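Local coordinates for protein aryl esterase (Mycobacterium smegmatis, PDB 2Q0Q) that hydrolyses aryl esters as an SGNH-family hydrolase, also catalyses acyl transfer to alcohols in aqueous conditions, and forms an oligomer, at residues 147-150 with 151-154; 159-162 with 163-166. All coordinates share one frame; numbering follows the deposited sequence.

Interaction 1: 147-150 with 151-154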
loop_
_atom_site.group_PDB
_atom_site.type_symbol
_atom_site.label_atom_id
_atom_site.label_comp_id
_atom_site.label_asym_id
_atom_site.label_seq_id
_atom_site.Cartn_x
_atom_site.Cartn_y
_atom_site.Cartn_z
ATOM N N HIS G 147 -12.789 -8.885 35.575
ATOM C CA HIS G 147 -11.861 -9.737 34.822
ATOM C C HIS G 147 -10.568 -8.986 34.478
ATOM O O HIS G 147 -10.642 -7.924 33.851
ATOM C CB HIS G 147 -12.476 -10.260 33.507
ATOM C CG HIS G 147 -11.822 -11.512 33.033
ATOM N ND1 HIS G 147 -10.544 -11.534 32.515
ATOM C CD2 HIS G 147 -12.238 -12.797 33.067
ATOM C CE1 HIS G 147 -10.208 -12.781 32.245
ATOM N NE2 HIS G 147 -11.220 -13.565 32.568
ATOM N N PRO G 148 -9.384 -9.546 34.846
ATOM C CA PRO G 148 -8.114 -8.841 34.581
ATOM C C PRO G 148 -7.841 -8.524 33.120
ATOM O O PRO G 148 -7.171 -7.525 32.840
ATOM C CB PRO G 148 -7.049 -9.787 35.140
ATOM C CG PRO G 148 -7.716 -11.154 35.158
ATOM C CD PRO G 148 -9.152 -10.838 35.522
ATOM N N TRP G 149 -8.298 -9.381 32.191
ATOM C CA TRP G 149 -8.083 -9.125 30.767
ATOM C C TRP G 149 -8.920 -7.944 30.319
ATOM O O TRP G 149 -8.416 -7.070 29.633
ATOM C CB TRP G 149 -8.386 -10.343 29.872
ATOM C CG TRP G 149 -8.116 -10.011 28.428
ATOM C CD1 TRP G 149 -9.030 -9.904 27.421
ATOM C CD2 TRP G 149 -6.847 -9.683 27.855
ATOM N NE1 TRP G 149 -8.414 -9.526 26.253
ATOM C CE2 TRP G 149 -7.071 -9.383 26.487
ATOM C CE3 TRP G 149 -5.542 -9.579 28.368
ATOM C CZ2 TRP G 149 -6.037 -9.026 25.622
ATOM C CZ3 TRP G 149 -4.510 -9.226 27.489
ATOM C CH2 TRP G 149 -4.772 -8.934 26.156
ATOM N N PHE G 150 -10.195 -7.912 30.686
ATOM C CA PHE G 150 -11.000 -6.711 30.428
ATOM C C PHE G 150 -10.408 -5.462 31.097
ATOM O O PHE G 150 -10.326 -4.414 30.476
ATOM C CB PHE G 150 -12.447 -6.862 30.867
ATOM C CG PHE G 150 -13.352 -7.577 29.887
ATOM C CD1 PHE G 150 -14.349 -8.418 30.389
ATOM C CD2 PHE G 150 -13.259 -7.399 28.481
ATOM C CE1 PHE G 150 -15.230 -9.064 29.548
ATOM C CE2 PHE G 150 -14.149 -8.039 27.644
ATOM C CZ PHE G 150 -15.132 -8.885 28.179
ATOM N N GLN G 151 -10.001 -5.566 32.359
ATOM C CA GLN G 151 -9.344 -4.425 32.995
ATOM C C GLN G 151 -8.170 -3.899 32.160
ATOM O O GLN G 151 -7.981 -2.700 32.059
ATOM C CB GLN G 151 -8.844 -4.807 34.397
ATOM C CG GLN G 151 -9.908 -5.101 35.406
ATOM C CD GLN G 151 -9.328 -5.300 36.816
ATOM O OE1 GLN G 151 -8.675 -4.398 37.363
ATOM N NE2 GLN G 151 -9.586 -6.453 37.418
ATOM N N LEU G 152 -7.390 -4.808 31.567
ATOM C CA LEU G 152 -6.197 -4.441 30.801
ATOM C C LEU G 152 -6.569 -3.738 29.511
ATOM O O LEU G 152 -6.068 -2.637 29.237
ATOM C CB LEU G 152 -5.329 -5.666 30.471
ATOM C CG LEU G 152 -4.375 -6.073 31.595
ATOM C CD1 LEU G 152 -3.996 -7.548 31.538
ATOM C CD2 LEU G 152 -3.120 -5.170 31.598
ATOM N N ILE G 153 -7.423 -4.369 28.703
ATOM C CA ILE G 153 -7.710 -3.802 27.367
ATOM C C ILE G 153 -8.486 -2.483 27.458
ATOM O O ILE G 153 -8.405 -1.632 26.557
ATOM C CB ILE G 153 -8.442 -4.788 26.404
ATOM C CG1 ILE G 153 -9.852 -5.109 26.881
ATOM C CG2 ILE G 153 -7.634 -6.078 26.229
ATOM C CD1 ILE G 153 -10.668 -5.906 25.899
ATOM N N PHE G 154 -9.236 -2.307 28.540
ATOM C CA PHE G 154 -10.002 -1.080 28.726
ATOM C C PHE G 154 -9.357 -0.052 29.673
ATOM O O PHE G 154 -10.006 0.903 30.062
ATOM C CB PHE G 154 -11.416 -1.416 29.221
ATOM C CG PHE G 154 -12.386 -1.749 28.123
ATOM C CD1 PHE G 154 -12.850 -3.052 27.918
ATOM C CD2 PHE G 154 -12.824 -0.750 27.269
ATOM C CE1 PHE G 154 -13.760 -3.332 26.867
ATOM C CE2 PHE G 154 -13.707 -1.028 26.232
ATOM C CZ PHE G 154 -14.183 -2.317 26.036
#
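Ile153 sets its CG2 methyl obliquely against the rim of the Trp149 indole, above the ring plane and 3.4 Å from Trp149 CE2. With CG1 of Ile153 between the backbone N and the carbonyl carbon (chi1 67°) and CG2 anti to that carbon, the two branches part to different rings: Ile153 CD1 meets the edge of the Phe150 ring, near its plane, 4.0 Å from Phe150 CD2. Leu152 crosses Trp149 at about a right angle and brings CD1 to 4.1 Å from Trp149 CE3. These apolar side chains ride on helix 148-153, a short helix of fewer than two turns in the GDSL/SGNH hydrolase chain. Its N-cap is His147, whose ND1 accepts from Trp149 N at 3.1 Å, close to the imidazole plane. Main-chain bonds run from Gln151 N to His147 O (2.9 Å), Leu152 N to Pro148 O, Ile153 N to Trp149 O (3.0 Å) and Phe154 N to Phe150 O. That last carbonyl oxygen also lies in plane at the edge of the Phe154 ring. Phe174 of a neighbouring subunit meets the rings of His147, Trp149 and Phe150; within the chain Phe150 and Phe154 pack on Ile194, next in sequence to His195, probably the catalytic-triad histidine.

Interaction 2: 159-162 with 163-166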
loop_
_atom_site.group_PDB
_atom_site.type_symbol
_atom_site.label_atom_id
_atom_site.label_comp_id
_atom_site.label_asym_id
_atom_site.label_seq_id
_atom_site.Cartn_x
_atom_site.Cartn_y
_atom_site.Cartn_z
ATOM N N GLN G 159 -12.880 6.568 31.850
ATOM C CA GLN G 159 -12.754 8.007 31.801
ATOM C C GLN G 159 -13.106 8.550 30.429
ATOM O O GLN G 159 -13.716 9.600 30.320
ATOM C CB GLN G 159 -11.355 8.469 32.210
ATOM C CG GLN G 159 -11.229 9.982 32.352
ATOM C CD GLN G 159 -12.246 10.589 33.307
ATOM O OE1 GLN G 159 -12.453 10.087 34.418
ATOM N NE2 GLN G 159 -12.882 11.694 32.882
ATOM N N LYS G 160 -12.737 7.833 29.380
ATOM C CA LYS G 160 -13.076 8.277 28.026
ATOM C C LYS G 160 -14.586 8.203 27.764
ATOM O O LYS G 160 -15.165 9.127 27.207
ATOM C CB LYS G 160 -12.284 7.473 26.989
ATOM C CG LYS G 160 -10.806 7.740 27.051
ATOM C CD LYS G 160 -10.027 6.820 26.142
ATOM C CE LYS G 160 -8.505 7.055 26.219
ATOM N NZ LYS G 160 -7.693 6.168 25.371
ATOM N N THR G 161 -15.230 7.117 28.184
ATOM C CA THR G 161 -16.668 6.934 27.910
ATOM C C THR G 161 -17.526 7.957 28.634
ATOM O O THR G 161 -18.607 8.286 28.159
ATOM C CB THR G 161 -17.173 5.525 28.257
ATOM O OG1 THR G 161 -16.885 5.204 29.623
ATOM C CG2 THR G 161 -16.522 4.490 27.345
ATOM N N THR G 162 -17.046 8.463 29.762
ATOM C CA THR G 162 -17.787 9.527 30.479
ATOM C C THR G 162 -17.856 10.829 29.659
ATOM O O THR G 162 -18.673 11.691 29.938
ATOM C CB THR G 162 -17.167 9.872 31.845
ATOM O OG1 THR G 162 -15.930 10.577 31.660
ATOM C CG2 THR G 162 -16.960 8.626 32.712
ATOM N N GLU G 163 -16.968 10.985 28.678
ATOM C CA GLU G 163 -16.908 12.188 27.821
ATOM C C GLU G 163 -17.682 12.085 26.505
ATOM O O GLU G 163 -17.807 13.084 25.793
ATOM C CB GLU G 163 -15.457 12.536 27.500
ATOM C CG GLU G 163 -14.591 12.759 28.746
ATOM C CD GLU G 163 -15.189 13.790 29.679
ATOM O OE1 GLU G 163 -15.343 13.493 30.893
ATOM O OE2 GLU G 163 -15.506 14.900 29.194
ATOM N N LEU G 164 -18.189 10.902 26.180
ATOM C CA LEU G 164 -18.772 10.692 24.846
ATOM C C LEU G 164 -20.107 11.402 24.679
ATOM O O LEU G 164 -20.419 11.906 23.609
ATOM C CB LEU G 164 -18.908 9.209 24.540
ATOM C CG LEU G 164 -17.564 8.490 24.399
ATOM C CD1 LEU G 164 -17.756 7.002 24.206
ATOM C CD2 LEU G 164 -16.764 9.077 23.266
ATOM N N ALA G 165 -20.916 11.476 25.742
ATOM C CA ALA G 165 -22.151 12.225 25.622
ATOM C C ALA G 165 -21.836 13.686 25.268
ATOM O O ALA G 165 -22.508 14.284 24.417
ATOM C CB ALA G 165 -22.962 12.150 26.904
ATOM N N ARG G 166 -20.807 14.253 25.903
ATOM C CA ARG G 166 -20.443 15.634 25.633
ATOM C C ARG G 166 -19.973 15.848 24.192
ATOM O O ARG G 166 -20.462 16.745 23.500
ATOM C CB ARG G 166 -19.347 16.100 26.600
ATOM C CG ARG G 166 -18.988 17.564 26.411
ATOM C CD ARG G 166 -18.082 18.077 27.499
ATOM N NE ARG G 166 -16.793 17.381 27.509
ATOM C CZ ARG G 166 -15.759 17.682 26.722
ATOM N NH1 ARG G 166 -15.840 18.664 25.825
ATOM N NH2 ARG G 166 -14.625 16.984 26.822
HETATM O O HOH W 1 -20.819 9.938 28.399
HETATM O O HOH W 2 -20.044 13.576 28.667
#
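Thr162 holds OG1 between its backbone N and carbonyl carbon (chi1 72°), and Glu163 bends at chi2 (-54°), which together bring the hydroxyl and the carboxylate to the same side of the chain. Thr162 OG1 is 2.8 Å from Gln159 O and 3.1 Å from Glu163 OE1; its one proton could serve either acceptor. The Gln159 amide, carried round by its own bend at chi2, lies 20° from the carboxylate plane, with NE2 3.6 Å from Glu163 OE1. The other carboxylate oxygen, Glu163 OE2, belongs to a salt bridge: Arg166 approaches side-on and gives it both NE and NH2, each at 3.3 Å and both in the guanidinium plane. Two donors on one oxygen would probably favour the charged carboxylate.

The backbone turns here between two helices. A type I beta turn runs from Thr161 to Leu164, closed by a weak bond from Leu164 N to Thr161 O, while Glu163 N reaches Lys160 O at 3.0 Å from above the carbonyl plane. Two waters extend the junction: one accepts from Ala165 N and donates to Thr161 O (2.8 Å), the other accepts from Arg166 N and donates to Thr162 O. Leu164 CD1 packs 3.9 Å from Thr161 CA.

The junction joins helix 157-161 to helix 164-175. Glu163 and Leu164 rest on helix 104-119 through Pro104 and Ile107, and Thr161 OG1 bonds Glu158 O and Leu142 N, in the loop that follows strand 133-138 of the parallel sheet.

Interaction 1 comes first along the chain, on helix 148-153, and interaction 2 follows at the passage from helix 157-161 to helix 164-175. Their centres lie about 19 Å apart and their nearest atoms about 6 Å, without touching. Both belong to the segment between strands 133-138 and 179-181, neighbours in the parallel sheet, and both are part of the GDSL-like hydrolase region. Interaction 1 lies farther from the centre of the chain than interaction 2 does. The assembly brings the two regions together across subunits: Leu152 of one copy packs on Arg166 of another, so this part of the chain contributes to the oligomer interfaces from both sites.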